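Local coordinates for protein putative triphosphoribosyl-dephospho-coA synthase (Archaeoglobus fulgidus DSM 4304, PDB 3H9P) that is of unknown function but may bind ATP and act as a triphosphoribosyl-dephospho-CoA synthase, at residues 76-87 and 150-161; 180-188 and 199-207. All coordinates share one frame; numbering follows the deposited sequence.

Interaction 1. Residues 76-87 and 150-161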
loop_
_atom_site.group_PDB
_atom_site.type_symbol
_atom_site.label_atom_id
_atom_site.label_comp_id
_atom_site.label_asym_id
_atom_site.label_seq_id
_atom_site.Cartn_x
_atom_site.Cartn_y
_atom_site.Cartn_z
HETATM N N MSE A 76 6.034 30.496 -6.611
HETATM C CA MSE A 76 5.462 29.196 -6.257
HETATM C C MSE A 76 5.421 28.140 -7.384
HETATM O O MSE A 76 5.661 26.961 -7.132
HETATM C CB MSE A 76 4.113 29.444 -5.594
HETATM C CG MSE A 76 2.945 28.719 -6.143
HETATM SE SE MSE A 76 1.305 29.732 -5.921
HETATM C CE MSE A 76 0.178 28.675 -7.026
ATOM N N VAL A 77 5.145 28.570 -8.621
ATOM C CA VAL A 77 5.209 27.658 -9.769
ATOM C C VAL A 77 6.636 27.286 -10.123
ATOM O O VAL A 77 6.910 26.148 -10.443
ATOM C CB VAL A 77 4.428 28.182 -10.985
ATOM C CG1 VAL A 77 4.934 27.564 -12.285
ATOM C CG2 VAL A 77 2.952 27.849 -10.834
ATOM N N ASP A 78 7.554 28.233 -10.019
ATOM C CA ASP A 78 8.977 27.956 -10.164
ATOM C C ASP A 78 9.529 26.977 -9.141
ATOM O O ASP A 78 10.391 26.172 -9.484
ATOM C CB ASP A 78 9.776 29.246 -10.144
ATOM C CG ASP A 78 9.452 30.110 -11.315
ATOM O OD1 ASP A 78 9.271 29.549 -12.433
ATOM O OD2 ASP A 78 9.331 31.348 -11.119
ATOM N N ILE A 79 9.056 27.035 -7.900
ATOM C CA ILE A 79 9.642 26.188 -6.860
ATOM C C ILE A 79 9.218 24.763 -7.126
ATOM O O ILE A 79 10.029 23.828 -7.135
ATOM C CB ILE A 79 9.149 26.573 -5.453
ATOM C CG1 ILE A 79 9.387 28.064 -5.147
ATOM C CG2 ILE A 79 9.763 25.636 -4.360
ATOM C CD1 ILE A 79 10.779 28.482 -5.169
ATOM N N ALA A 80 7.923 24.610 -7.390
ATOM C CA ALA A 80 7.318 23.300 -7.586
ATOM C C ALA A 80 7.985 22.553 -8.752
ATOM O O ALA A 80 8.354 21.381 -8.589
ATOM C CB ALA A 80 5.786 23.446 -7.811
ATOM N N GLU A 81 8.141 23.242 -9.903
ATOM C CA GLU A 81 8.832 22.714 -11.091
ATOM C C GLU A 81 10.286 22.318 -10.830
ATOM O O GLU A 81 10.735 21.279 -11.288
ATOM C CB GLU A 81 8.774 23.701 -12.301
ATOM C CG GLU A 81 9.410 23.131 -13.593
ATOM C CD GLU A 81 9.394 24.048 -14.852
ATOM O OE1 GLU A 81 9.112 25.280 -14.764
ATOM O OE2 GLU A 81 9.681 23.514 -15.960
ATOM N N ALA A 82 11.022 23.167 -10.117
ATOM C CA ALA A 82 12.432 22.907 -9.834
ATOM C C ALA A 82 12.550 21.757 -8.854
ATOM O O ALA A 82 13.488 20.969 -8.930
ATOM C CB ALA A 82 13.092 24.171 -9.264
ATOM N N ALA A 83 11.599 21.682 -7.918
ATOM C CA ALA A 83 11.549 20.568 -6.936
ATOM C C ALA A 83 11.262 19.237 -7.648
ATOM O O ALA A 83 11.901 18.235 -7.394
ATOM C CB ALA A 83 10.501 20.846 -5.839
ATOM N N ARG A 84 10.316 19.243 -8.577
ATOM C CA ARG A 84 10.081 18.040 -9.387
ATOM C C ARG A 84 11.352 17.645 -10.155
ATOM O O ARG A 84 11.707 16.467 -10.209
ATOM C CB ARG A 84 8.947 18.269 -10.363
ATOM C CG ARG A 84 8.722 17.131 -11.304
ATOM C CD ARG A 84 7.571 17.466 -12.179
ATOM N NE ARG A 84 6.745 16.321 -12.489
ATOM C CZ ARG A 84 5.784 16.340 -13.418
ATOM N NH1 ARG A 84 5.541 17.455 -14.123
ATOM N NH2 ARG A 84 5.066 15.241 -13.654
ATOM N N ASN A 85 12.011 18.629 -10.755
ATOM C CA ASN A 85 13.263 18.401 -11.468
ATOM C C ASN A 85 14.382 17.856 -10.559
ATOM O O ASN A 85 15.044 16.882 -10.897
ATOM C CB ASN A 85 13.693 19.683 -12.178
ATOM C CG ASN A 85 12.805 20.009 -13.401
ATOM O OD1 ASN A 85 12.197 19.114 -14.007
ATOM N ND2 ASN A 85 12.745 21.286 -13.776
ATOM N N ARG A 86 14.563 18.454 -9.386
ATOM C CA ARG A 86 15.485 17.888 -8.430
ATOM C C ARG A 86 15.090 16.475 -7.997
ATOM O O ARG A 86 15.946 15.631 -7.783
ATOM C CB ARG A 86 15.684 18.802 -7.214
ATOM C CG ARG A 86 16.563 19.983 -7.513
ATOM C CD ARG A 86 16.950 20.797 -6.231
ATOM N NE ARG A 86 17.999 21.746 -6.607
ATOM C CZ ARG A 86 17.762 22.972 -7.079
ATOM N NH1 ARG A 86 16.511 23.432 -7.189
ATOM N NH2 ARG A 86 18.780 23.739 -7.442
ATOM N N LEU A 87 13.796 16.210 -7.880
ATOM C CA LEU A 87 13.327 14.860 -7.487
ATOM C C LEU A 87 13.701 13.794 -8.515
ATOM O O LEU A 87 14.093 12.667 -8.158
ATOM C CB LEU A 87 11.805 14.869 -7.253
ATOM C CG LEU A 87 11.384 15.447 -5.907
ATOM C CD1 LEU A 87 9.902 15.881 -5.947
ATOM C CD2 LEU A 87 11.643 14.476 -4.752
ATOM N N LEU A 150 4.794 14.380 -5.374
ATOM C CA LEU A 150 6.209 14.301 -5.644
ATOM C C LEU A 150 6.426 14.018 -7.121
ATOM O O LEU A 150 7.480 14.377 -7.675
ATOM C CB LEU A 150 6.906 13.274 -4.736
ATOM C CG LEU A 150 7.622 13.943 -3.523
ATOM C CD1 LEU A 150 6.646 14.599 -2.606
ATOM C CD2 LEU A 150 8.508 12.976 -2.735
ATOM N N VAL A 151 5.423 13.417 -7.760
ATOM C CA VAL A 151 5.558 13.018 -9.148
ATOM C C VAL A 151 4.990 14.025 -10.184
ATOM O O VAL A 151 5.482 14.095 -11.280
ATOM C CB VAL A 151 4.983 11.579 -9.394
ATOM C CG1 VAL A 151 4.734 11.344 -10.863
ATOM C CG2 VAL A 151 5.945 10.508 -8.854
ATOM N N ASP A 152 3.969 14.795 -9.830
ATOM C CA ASP A 152 3.253 15.579 -10.812
ATOM C C ASP A 152 3.467 17.052 -10.610
ATOM O O ASP A 152 2.624 17.822 -10.998
ATOM C CB ASP A 152 1.735 15.314 -10.738
ATOM C CG ASP A 152 1.072 15.839 -9.401
ATOM O OD1 ASP A 152 1.623 16.700 -8.615
ATOM O OD2 ASP A 152 -0.049 15.364 -9.140
ATOM N N GLY A 153 4.539 17.450 -9.943
ATOM C CA GLY A 153 4.790 18.864 -9.735
ATOM C C GLY A 153 4.013 19.527 -8.605
ATOM O O GLY A 153 3.793 20.723 -8.641
ATOM N N PHE A 154 3.581 18.780 -7.602
ATOM C CA PHE A 154 2.955 19.421 -6.442
ATOM C C PHE A 154 1.626 20.143 -6.777
ATOM O O PHE A 154 1.356 21.234 -6.283
ATOM C CB PHE A 154 3.950 20.384 -5.742
ATOM C CG PHE A 154 5.069 19.669 -5.027
ATOM C CD1 PHE A 154 4.931 19.295 -3.686
ATOM C CD2 PHE A 154 6.236 19.354 -5.697
ATOM C CE1 PHE A 154 5.923 18.615 -3.046
ATOM C CE2 PHE A 154 7.261 18.680 -5.056
ATOM C CZ PHE A 154 7.107 18.298 -3.709
ATOM N N LYS A 155 0.794 19.514 -7.587
ATOM C CA LYS A 155 -0.476 20.128 -8.012
ATOM C C LYS A 155 -1.456 20.453 -6.860
ATOM O O LYS A 155 -2.083 21.501 -6.869
ATOM C CB LYS A 155 -1.135 19.302 -9.097
ATOM C CG LYS A 155 -0.480 19.549 -10.473
ATOM C CD LYS A 155 -0.595 18.333 -11.396
ATOM C CE LYS A 155 -1.999 18.132 -11.964
ATOM N NZ LYS A 155 -2.160 16.768 -12.625
ATOM N N ILE A 156 -1.581 19.586 -5.871
ATOM C CA ILE A 156 -2.418 19.919 -4.722
ATOM C C ILE A 156 -1.893 21.122 -3.912
ATOM O O ILE A 156 -2.644 22.011 -3.546
ATOM C CB ILE A 156 -2.634 18.685 -3.829
ATOM C CG1 ILE A 156 -3.336 17.597 -4.666
ATOM C CG2 ILE A 156 -3.470 19.051 -2.623
ATOM C CD1 ILE A 156 -3.135 16.116 -4.175
ATOM N N SER A 157 -0.594 21.188 -3.695
ATOM C CA SER A 157 -0.010 22.258 -2.927
ATOM C C SER A 157 -0.196 23.627 -3.570
ATOM O O SER A 157 -0.474 24.610 -2.878
ATOM C CB SER A 157 1.490 21.968 -2.712
ATOM O OG SER A 157 1.621 20.731 -2.021
ATOM N N ILE A 158 -0.006 23.677 -4.881
ATOM C CA ILE A 158 -0.222 24.879 -5.713
ATOM C C ILE A 158 -1.670 25.365 -5.669
ATOM O O ILE A 158 -1.918 26.556 -5.474
ATOM C CB ILE A 158 0.176 24.615 -7.201
ATOM C CG1 ILE A 158 1.685 24.433 -7.289
ATOM C CG2 ILE A 158 -0.301 25.761 -8.163
ATOM C CD1 ILE A 158 2.145 23.748 -8.560
ATOM N N GLU A 159 -2.604 24.437 -5.810
ATOM C CA GLU A 159 -4.040 24.732 -5.720
ATOM C C GLU A 159 -4.372 25.247 -4.320
ATOM O O GLU A 159 -5.134 26.203 -4.171
ATOM C CB GLU A 159 -4.884 23.475 -6.073
ATOM C CG GLU A 159 -6.318 23.526 -5.592
ATOM C CD GLU A 159 -7.010 22.166 -5.524
ATOM O OE1 GLU A 159 -6.351 21.091 -5.690
ATOM O OE2 GLU A 159 -8.250 22.171 -5.284
ATOM N N GLY A 160 -3.798 24.619 -3.298
ATOM C CA GLY A 160 -3.938 25.109 -1.933
ATOM C C GLY A 160 -3.322 26.508 -1.785
ATOM O O GLY A 160 -3.918 27.383 -1.116
ATOM N N ALA A 161 -2.176 26.748 -2.440
ATOM C CA ALA A 161 -1.537 28.052 -2.324
ATOM C C ALA A 161 -2.424 29.155 -2.942
ATOM O O ALA A 161 -2.677 30.205 -2.335
ATOM C CB ALA A 161 -0.169 28.031 -2.962
#

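Interaction 2. Residues 180-188 and 199-207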
loop_
_atom_site.group_PDB
_atom_site.type_symbol
_atom_site.label_atom_id
_atom_site.label_comp_id
_atom_site.label_asym_id
_atom_site.label_seq_id
_atom_site.Cartn_x
_atom_site.Cartn_y
_atom_site.Cartn_z
ATOM N N HIS A 180 -11.315 22.681 3.168
ATOM C CA HIS A 180 -11.306 22.474 1.738
ATOM C C HIS A 180 -10.573 21.190 1.343
ATOM O O HIS A 180 -11.112 20.383 0.579
ATOM C CB HIS A 180 -10.622 23.640 1.082
ATOM C CG HIS A 180 -10.588 23.562 -0.405
ATOM N ND1 HIS A 180 -11.711 23.776 -1.184
ATOM C CD2 HIS A 180 -9.562 23.338 -1.265
ATOM C CE1 HIS A 180 -11.378 23.688 -2.462
ATOM N NE2 HIS A 180 -10.084 23.418 -2.538
ATOM N N LEU A 181 -9.326 21.020 1.810
ATOM C CA LEU A 181 -8.575 19.819 1.425
ATOM C C LEU A 181 -9.235 18.580 2.061
ATOM O O LEU A 181 -9.377 17.538 1.413
ATOM C CB LEU A 181 -7.089 19.937 1.777
ATOM C CG LEU A 181 -6.312 21.093 1.111
ATOM C CD1 LEU A 181 -4.867 21.303 1.661
ATOM C CD2 LEU A 181 -6.279 20.898 -0.367
ATOM N N LEU A 182 -9.686 18.717 3.306
ATOM C CA LEU A 182 -10.400 17.639 3.971
ATOM C C LEU A 182 -11.640 17.163 3.168
ATOM O O LEU A 182 -11.890 15.947 3.054
ATOM C CB LEU A 182 -10.776 18.047 5.407
ATOM C CG LEU A 182 -11.105 16.934 6.422
ATOM C CD1 LEU A 182 -9.887 16.001 6.708
ATOM C CD2 LEU A 182 -11.655 17.533 7.701
ATOM N N SER A 183 -12.401 18.081 2.578
ATOM C CA SER A 183 -13.560 17.624 1.767
ATOM C C SER A 183 -13.256 17.108 0.357
ATOM O O SER A 183 -14.164 16.671 -0.352
ATOM C CB SER A 183 -14.761 18.606 1.744
ATOM O OG SER A 183 -14.493 19.848 2.337
ATOM N N LYS A 184 -12.004 17.128 -0.051
ATOM C CA LYS A 184 -11.701 16.888 -1.446
ATOM C C LYS A 184 -10.914 15.592 -1.599
ATOM O O LYS A 184 -11.060 14.869 -2.576
ATOM C CB LYS A 184 -10.911 18.086 -1.985
ATOM C CG LYS A 184 -10.807 18.192 -3.464
ATOM C CD LYS A 184 -9.965 19.405 -3.808
ATOM C CE LYS A 184 -9.938 19.674 -5.282
ATOM N NZ LYS A 184 -10.950 20.707 -5.575
ATOM N N PHE A 185 -10.069 15.292 -0.626
ATOM C CA PHE A 185 -9.171 14.162 -0.787
ATOM C C PHE A 185 -9.342 13.298 0.431
ATOM O O PHE A 185 -9.166 13.786 1.547
ATOM C CB PHE A 185 -7.724 14.628 -0.927
ATOM C CG PHE A 185 -7.483 15.519 -2.114
ATOM C CD1 PHE A 185 -7.499 14.998 -3.412
ATOM C CD2 PHE A 185 -7.226 16.863 -1.926
ATOM C CE1 PHE A 185 -7.258 15.808 -4.492
ATOM C CE2 PHE A 185 -6.997 17.700 -3.008
ATOM C CZ PHE A 185 -7.023 17.187 -4.294
ATOM N N PRO A 186 -9.765 12.038 0.219
ATOM C CA PRO A 186 -9.787 11.047 1.302
ATOM C C PRO A 186 -8.336 10.839 1.749
ATOM O O PRO A 186 -7.431 10.771 0.911
ATOM C CB PRO A 186 -10.353 9.781 0.645
ATOM C CG PRO A 186 -10.710 10.143 -0.762
ATOM C CD PRO A 186 -10.044 11.457 -1.107
ATOM N N ASP A 187 -8.111 10.828 3.051
ATOM C CA ASP A 187 -6.769 10.758 3.616
ATOM C C ASP A 187 -6.270 9.309 3.606
ATOM O O ASP A 187 -6.864 8.437 4.278
ATOM C CB ASP A 187 -6.780 11.295 5.060
ATOM C CG ASP A 187 -5.390 11.703 5.548
ATOM O OD1 ASP A 187 -4.475 10.849 5.508
ATOM O OD2 ASP A 187 -5.199 12.883 5.962
ATOM N N PRO A 188 -5.186 9.044 2.854
ATOM C CA PRO A 188 -4.581 7.721 2.786
ATOM C C PRO A 188 -4.275 7.128 4.181
ATOM O O PRO A 188 -4.441 5.938 4.387
ATOM C CB PRO A 188 -3.290 7.963 1.982
ATOM C CG PRO A 188 -3.040 9.404 2.036
ATOM C CD PRO A 188 -4.384 10.051 2.128
ATOM N N ALA A 199 -12.741 6.827 5.382
ATOM C CA ALA A 199 -12.051 7.964 4.750
ATOM C C ALA A 199 -12.968 8.795 3.792
ATOM O O ALA A 199 -12.976 10.029 3.829
ATOM C CB ALA A 199 -10.783 7.497 4.051
ATOM N N GLU A 200 -13.731 8.118 2.946
ATOM C CA GLU A 200 -14.640 8.808 2.007
ATOM C C GLU A 200 -15.678 9.572 2.798
ATOM O O GLU A 200 -16.120 10.649 2.394
ATOM C CB GLU A 200 -15.343 7.812 1.080
ATOM C CG GLU A 200 -15.204 8.144 -0.386
ATOM C CD GLU A 200 -14.129 7.304 -1.073
ATOM O OE1 GLU A 200 -14.433 6.183 -1.541
ATOM O OE2 GLU A 200 -12.973 7.757 -1.157
ATOM N N LYS A 201 -16.035 9.024 3.953
ATOM C CA LYS A 201 -17.089 9.613 4.756
ATOM C C LYS A 201 -16.661 10.930 5.377
ATOM O O LYS A 201 -17.486 11.798 5.594
ATOM C CB LYS A 201 -17.571 8.644 5.828
ATOM C CG LYS A 201 -19.022 8.859 6.189
ATOM C CD LYS A 201 -19.992 8.157 5.256
ATOM C CE LYS A 201 -21.343 7.958 5.938
ATOM N NZ LYS A 201 -22.372 7.235 5.092
ATOM N N ILE A 202 -15.366 11.066 5.658
ATOM C CA ILE A 202 -14.772 12.302 6.172
ATOM C C ILE A 202 -14.954 13.412 5.181
ATOM O O ILE A 202 -15.309 14.519 5.550
ATOM C CB ILE A 202 -13.254 12.137 6.452
ATOM C CG1 ILE A 202 -13.011 11.011 7.459
ATOM C CG2 ILE A 202 -12.601 13.469 6.967
ATOM C CD1 ILE A 202 -13.750 11.197 8.716
ATOM N N THR A 203 -14.702 13.128 3.909
ATOM C CA THR A 203 -14.868 14.166 2.914
ATOM C C THR A 203 -16.306 14.677 2.967
ATOM O O THR A 203 -16.521 15.888 2.963
ATOM C CB THR A 203 -14.466 13.728 1.526
ATOM O OG1 THR A 203 -15.384 12.744 1.080
ATOM C CG2 THR A 203 -13.052 13.147 1.542
ATOM N N GLU A 204 -17.273 13.773 3.117
ATOM C CA GLU A 204 -18.693 14.180 3.156
ATOM C C GLU A 204 -19.052 14.947 4.420
ATOM O O GLU A 204 -19.885 15.876 4.370
ATOM C CB GLU A 204 -19.631 12.990 2.954
ATOM C CG GLU A 204 -19.428 12.356 1.591
ATOM C CD GLU A 204 -20.083 10.994 1.435
ATOM O OE1 GLU A 204 -20.405 10.372 2.465
ATOM O OE2 GLU A 204 -20.265 10.545 0.276
ATOM N N TRP A 205 -18.442 14.551 5.544
ATOM C CA TRP A 205 -18.693 15.244 6.807
ATOM C C TRP A 205 -17.992 16.574 6.768
ATOM O O TRP A 205 -18.543 17.582 7.217
ATOM C CB TRP A 205 -18.196 14.455 8.018
ATOM C CG TRP A 205 -18.854 13.113 8.192
ATOM C CD1 TRP A 205 -20.111 12.748 7.779
ATOM C CD2 TRP A 205 -18.292 11.964 8.828
ATOM N NE1 TRP A 205 -20.352 11.438 8.103
ATOM C CE2 TRP A 205 -19.255 10.932 8.753
ATOM C CE3 TRP A 205 -17.073 11.705 9.463
ATOM C CZ2 TRP A 205 -19.035 9.653 9.303
ATOM C CZ3 TRP A 205 -16.844 10.433 9.981
ATOM C CH2 TRP A 205 -17.819 9.424 9.896
ATOM N N ALA A 206 -16.778 16.585 6.203
ATOM C CA ALA A 206 -16.037 17.838 6.077
ATOM C C ALA A 206 -16.834 18.845 5.270
ATOM O O ALA A 206 -16.915 19.990 5.671
ATOM C CB ALA A 206 -14.613 17.643 5.480
ATOM N N GLU A 207 -17.430 18.435 4.153
ATOM C CA GLU A 207 -18.064 19.439 3.280
ATOM C C GLU A 207 -19.330 19.989 3.929
ATOM O O GLU A 207 -19.849 21.003 3.522
ATOM C CB GLU A 207 -18.342 18.917 1.862
ATOM C CG GLU A 207 -19.308 17.770 1.784
ATOM C CD GLU A 207 -19.480 17.227 0.366
ATOM O OE1 GLU A 207 -18.859 17.774 -0.578
ATOM O OE2 GLU A 207 -20.273 16.268 0.193
HETATM O O HOH W 1 -10.357 11.176 4.385
#

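Interaction 1. Residues 76-87 and 150-161
The Arg84 guanidinium lies with one face over the turn at Asp152 and Gly153. Asp152 C sits 3.7 Å above its plane, over the centre, and Gly153 N lies nearer the rim. At the edge is Val151 O. Arg84 NH2 donates to this oxygen over 2.7 Å. NH2 comes in on a lone pair, in the carbonyl plane, while the oxygen lies 23° out of the guanidinium plane. Arg84 NE adds a weak bond to the same oxygen, and Tyr134 OH is also hydrogen-bonded to it. Arg84 reaches the turn because CG is anti to the backbone N (chi1 175°) and the chain bends at chi3. With an alanine in its place, Val151 O would probably lose both guanidinium donors and a gap would open over the turn. The Phe154 ring takes Ser157 OG at its edge, in plane. Leu87 CD1 and Ala83 CB approach its CE2 obliquely, each at 4.0 Å. Further along, Ala80 CB meets Ile158 CD1 at 3.7 Å, and Met76 SE rests on Ala161 CB. Asp152 OD1 accepts from Lys155 N, an Asx motif at the start of helix 155-167. The contact thus pairs a charged group bonded to the last carbonyl of helix 145-151 with buried apolar packing between antiparallel helices.

Interaction 2. Residues 180-188 and 199-207
The first torsions of Leu182 and Thr203 set their side chains against the facing segment. Leu182 CG is anti to its own backbone N (chi1 -160°), which carries the branch onto Ala206 and Ile202. Thr203 has CG2 anti to its carbonyl carbon and OG1 between the backbone N and that carbon (chi1 68°). The hydroxyl therefore turns back on its own helix and donates to Glu200 O, with OG1 2.6 Å from that oxygen. The methyl is left to face the other segment. Thr203 CG2 lies 3.4 Å from Leu182 O and also touches Pro186 N.

The backbones come very close here. The CA atoms of Ser183 and Thr203 are 3.9 Å apart, and Thr203 CA makes a CA-H...O contact with Leu182 O. Ser183 CB packs on Thr203 O at 3.5 Å and on Glu207 CB. Its hydroxyl bonds to Tyr179 O, back in its own helix. Leu182 CG sits 3.7 Å from Ala206 CB. Leu182 CD1 touches Ile202 CG2, the two side chains crossing at a slant. At the other end Pro186 CB meets Ala199 CB at 4.1 Å. The bent Glu200 chain runs alongside the Pro186 ring. No direct hydrogen bond joins the segments. A water accepts from Asp187 N at 2.6 Å and donates to Ala199 O, bridging the two backbones.

Asp187 is the N-cap of helix 188-194: its OD1 takes Leu189 N, and also bonds Thr231. Asp187 OD2 bonds Ile232 N at the start of helix 230-246. The contact packs the end of helix 171-182 and the loop after it against helix 196-208. Leu218 and Leu222 of helix 212-225 continue the apolar layer beside Leu182 and Ile202, and Ile232 of helix 230-246 also touches Leu182.

Overall arrangement
Both contacts belong to one all-helical chain. Their centres lie about 22 Å apart. Both segments of interaction 1 precede those of interaction 2 in the chain. Helices 155-167 and 171-182, consecutive in the chain, connect them. They also touch directly. Glu159 of interaction 1 forms a salt bridge with Lys184 of interaction 2, while Ile156 packs on Phe185 and Leu181. Helix 230-246 contacts side chains from both interactions. Interaction 1 is buried, its centre about 12 Å from the chain centre, and interaction 2 is partly buried at about 16 Å. Together they tie helix 76-88 through the middle helices to helix 196-208.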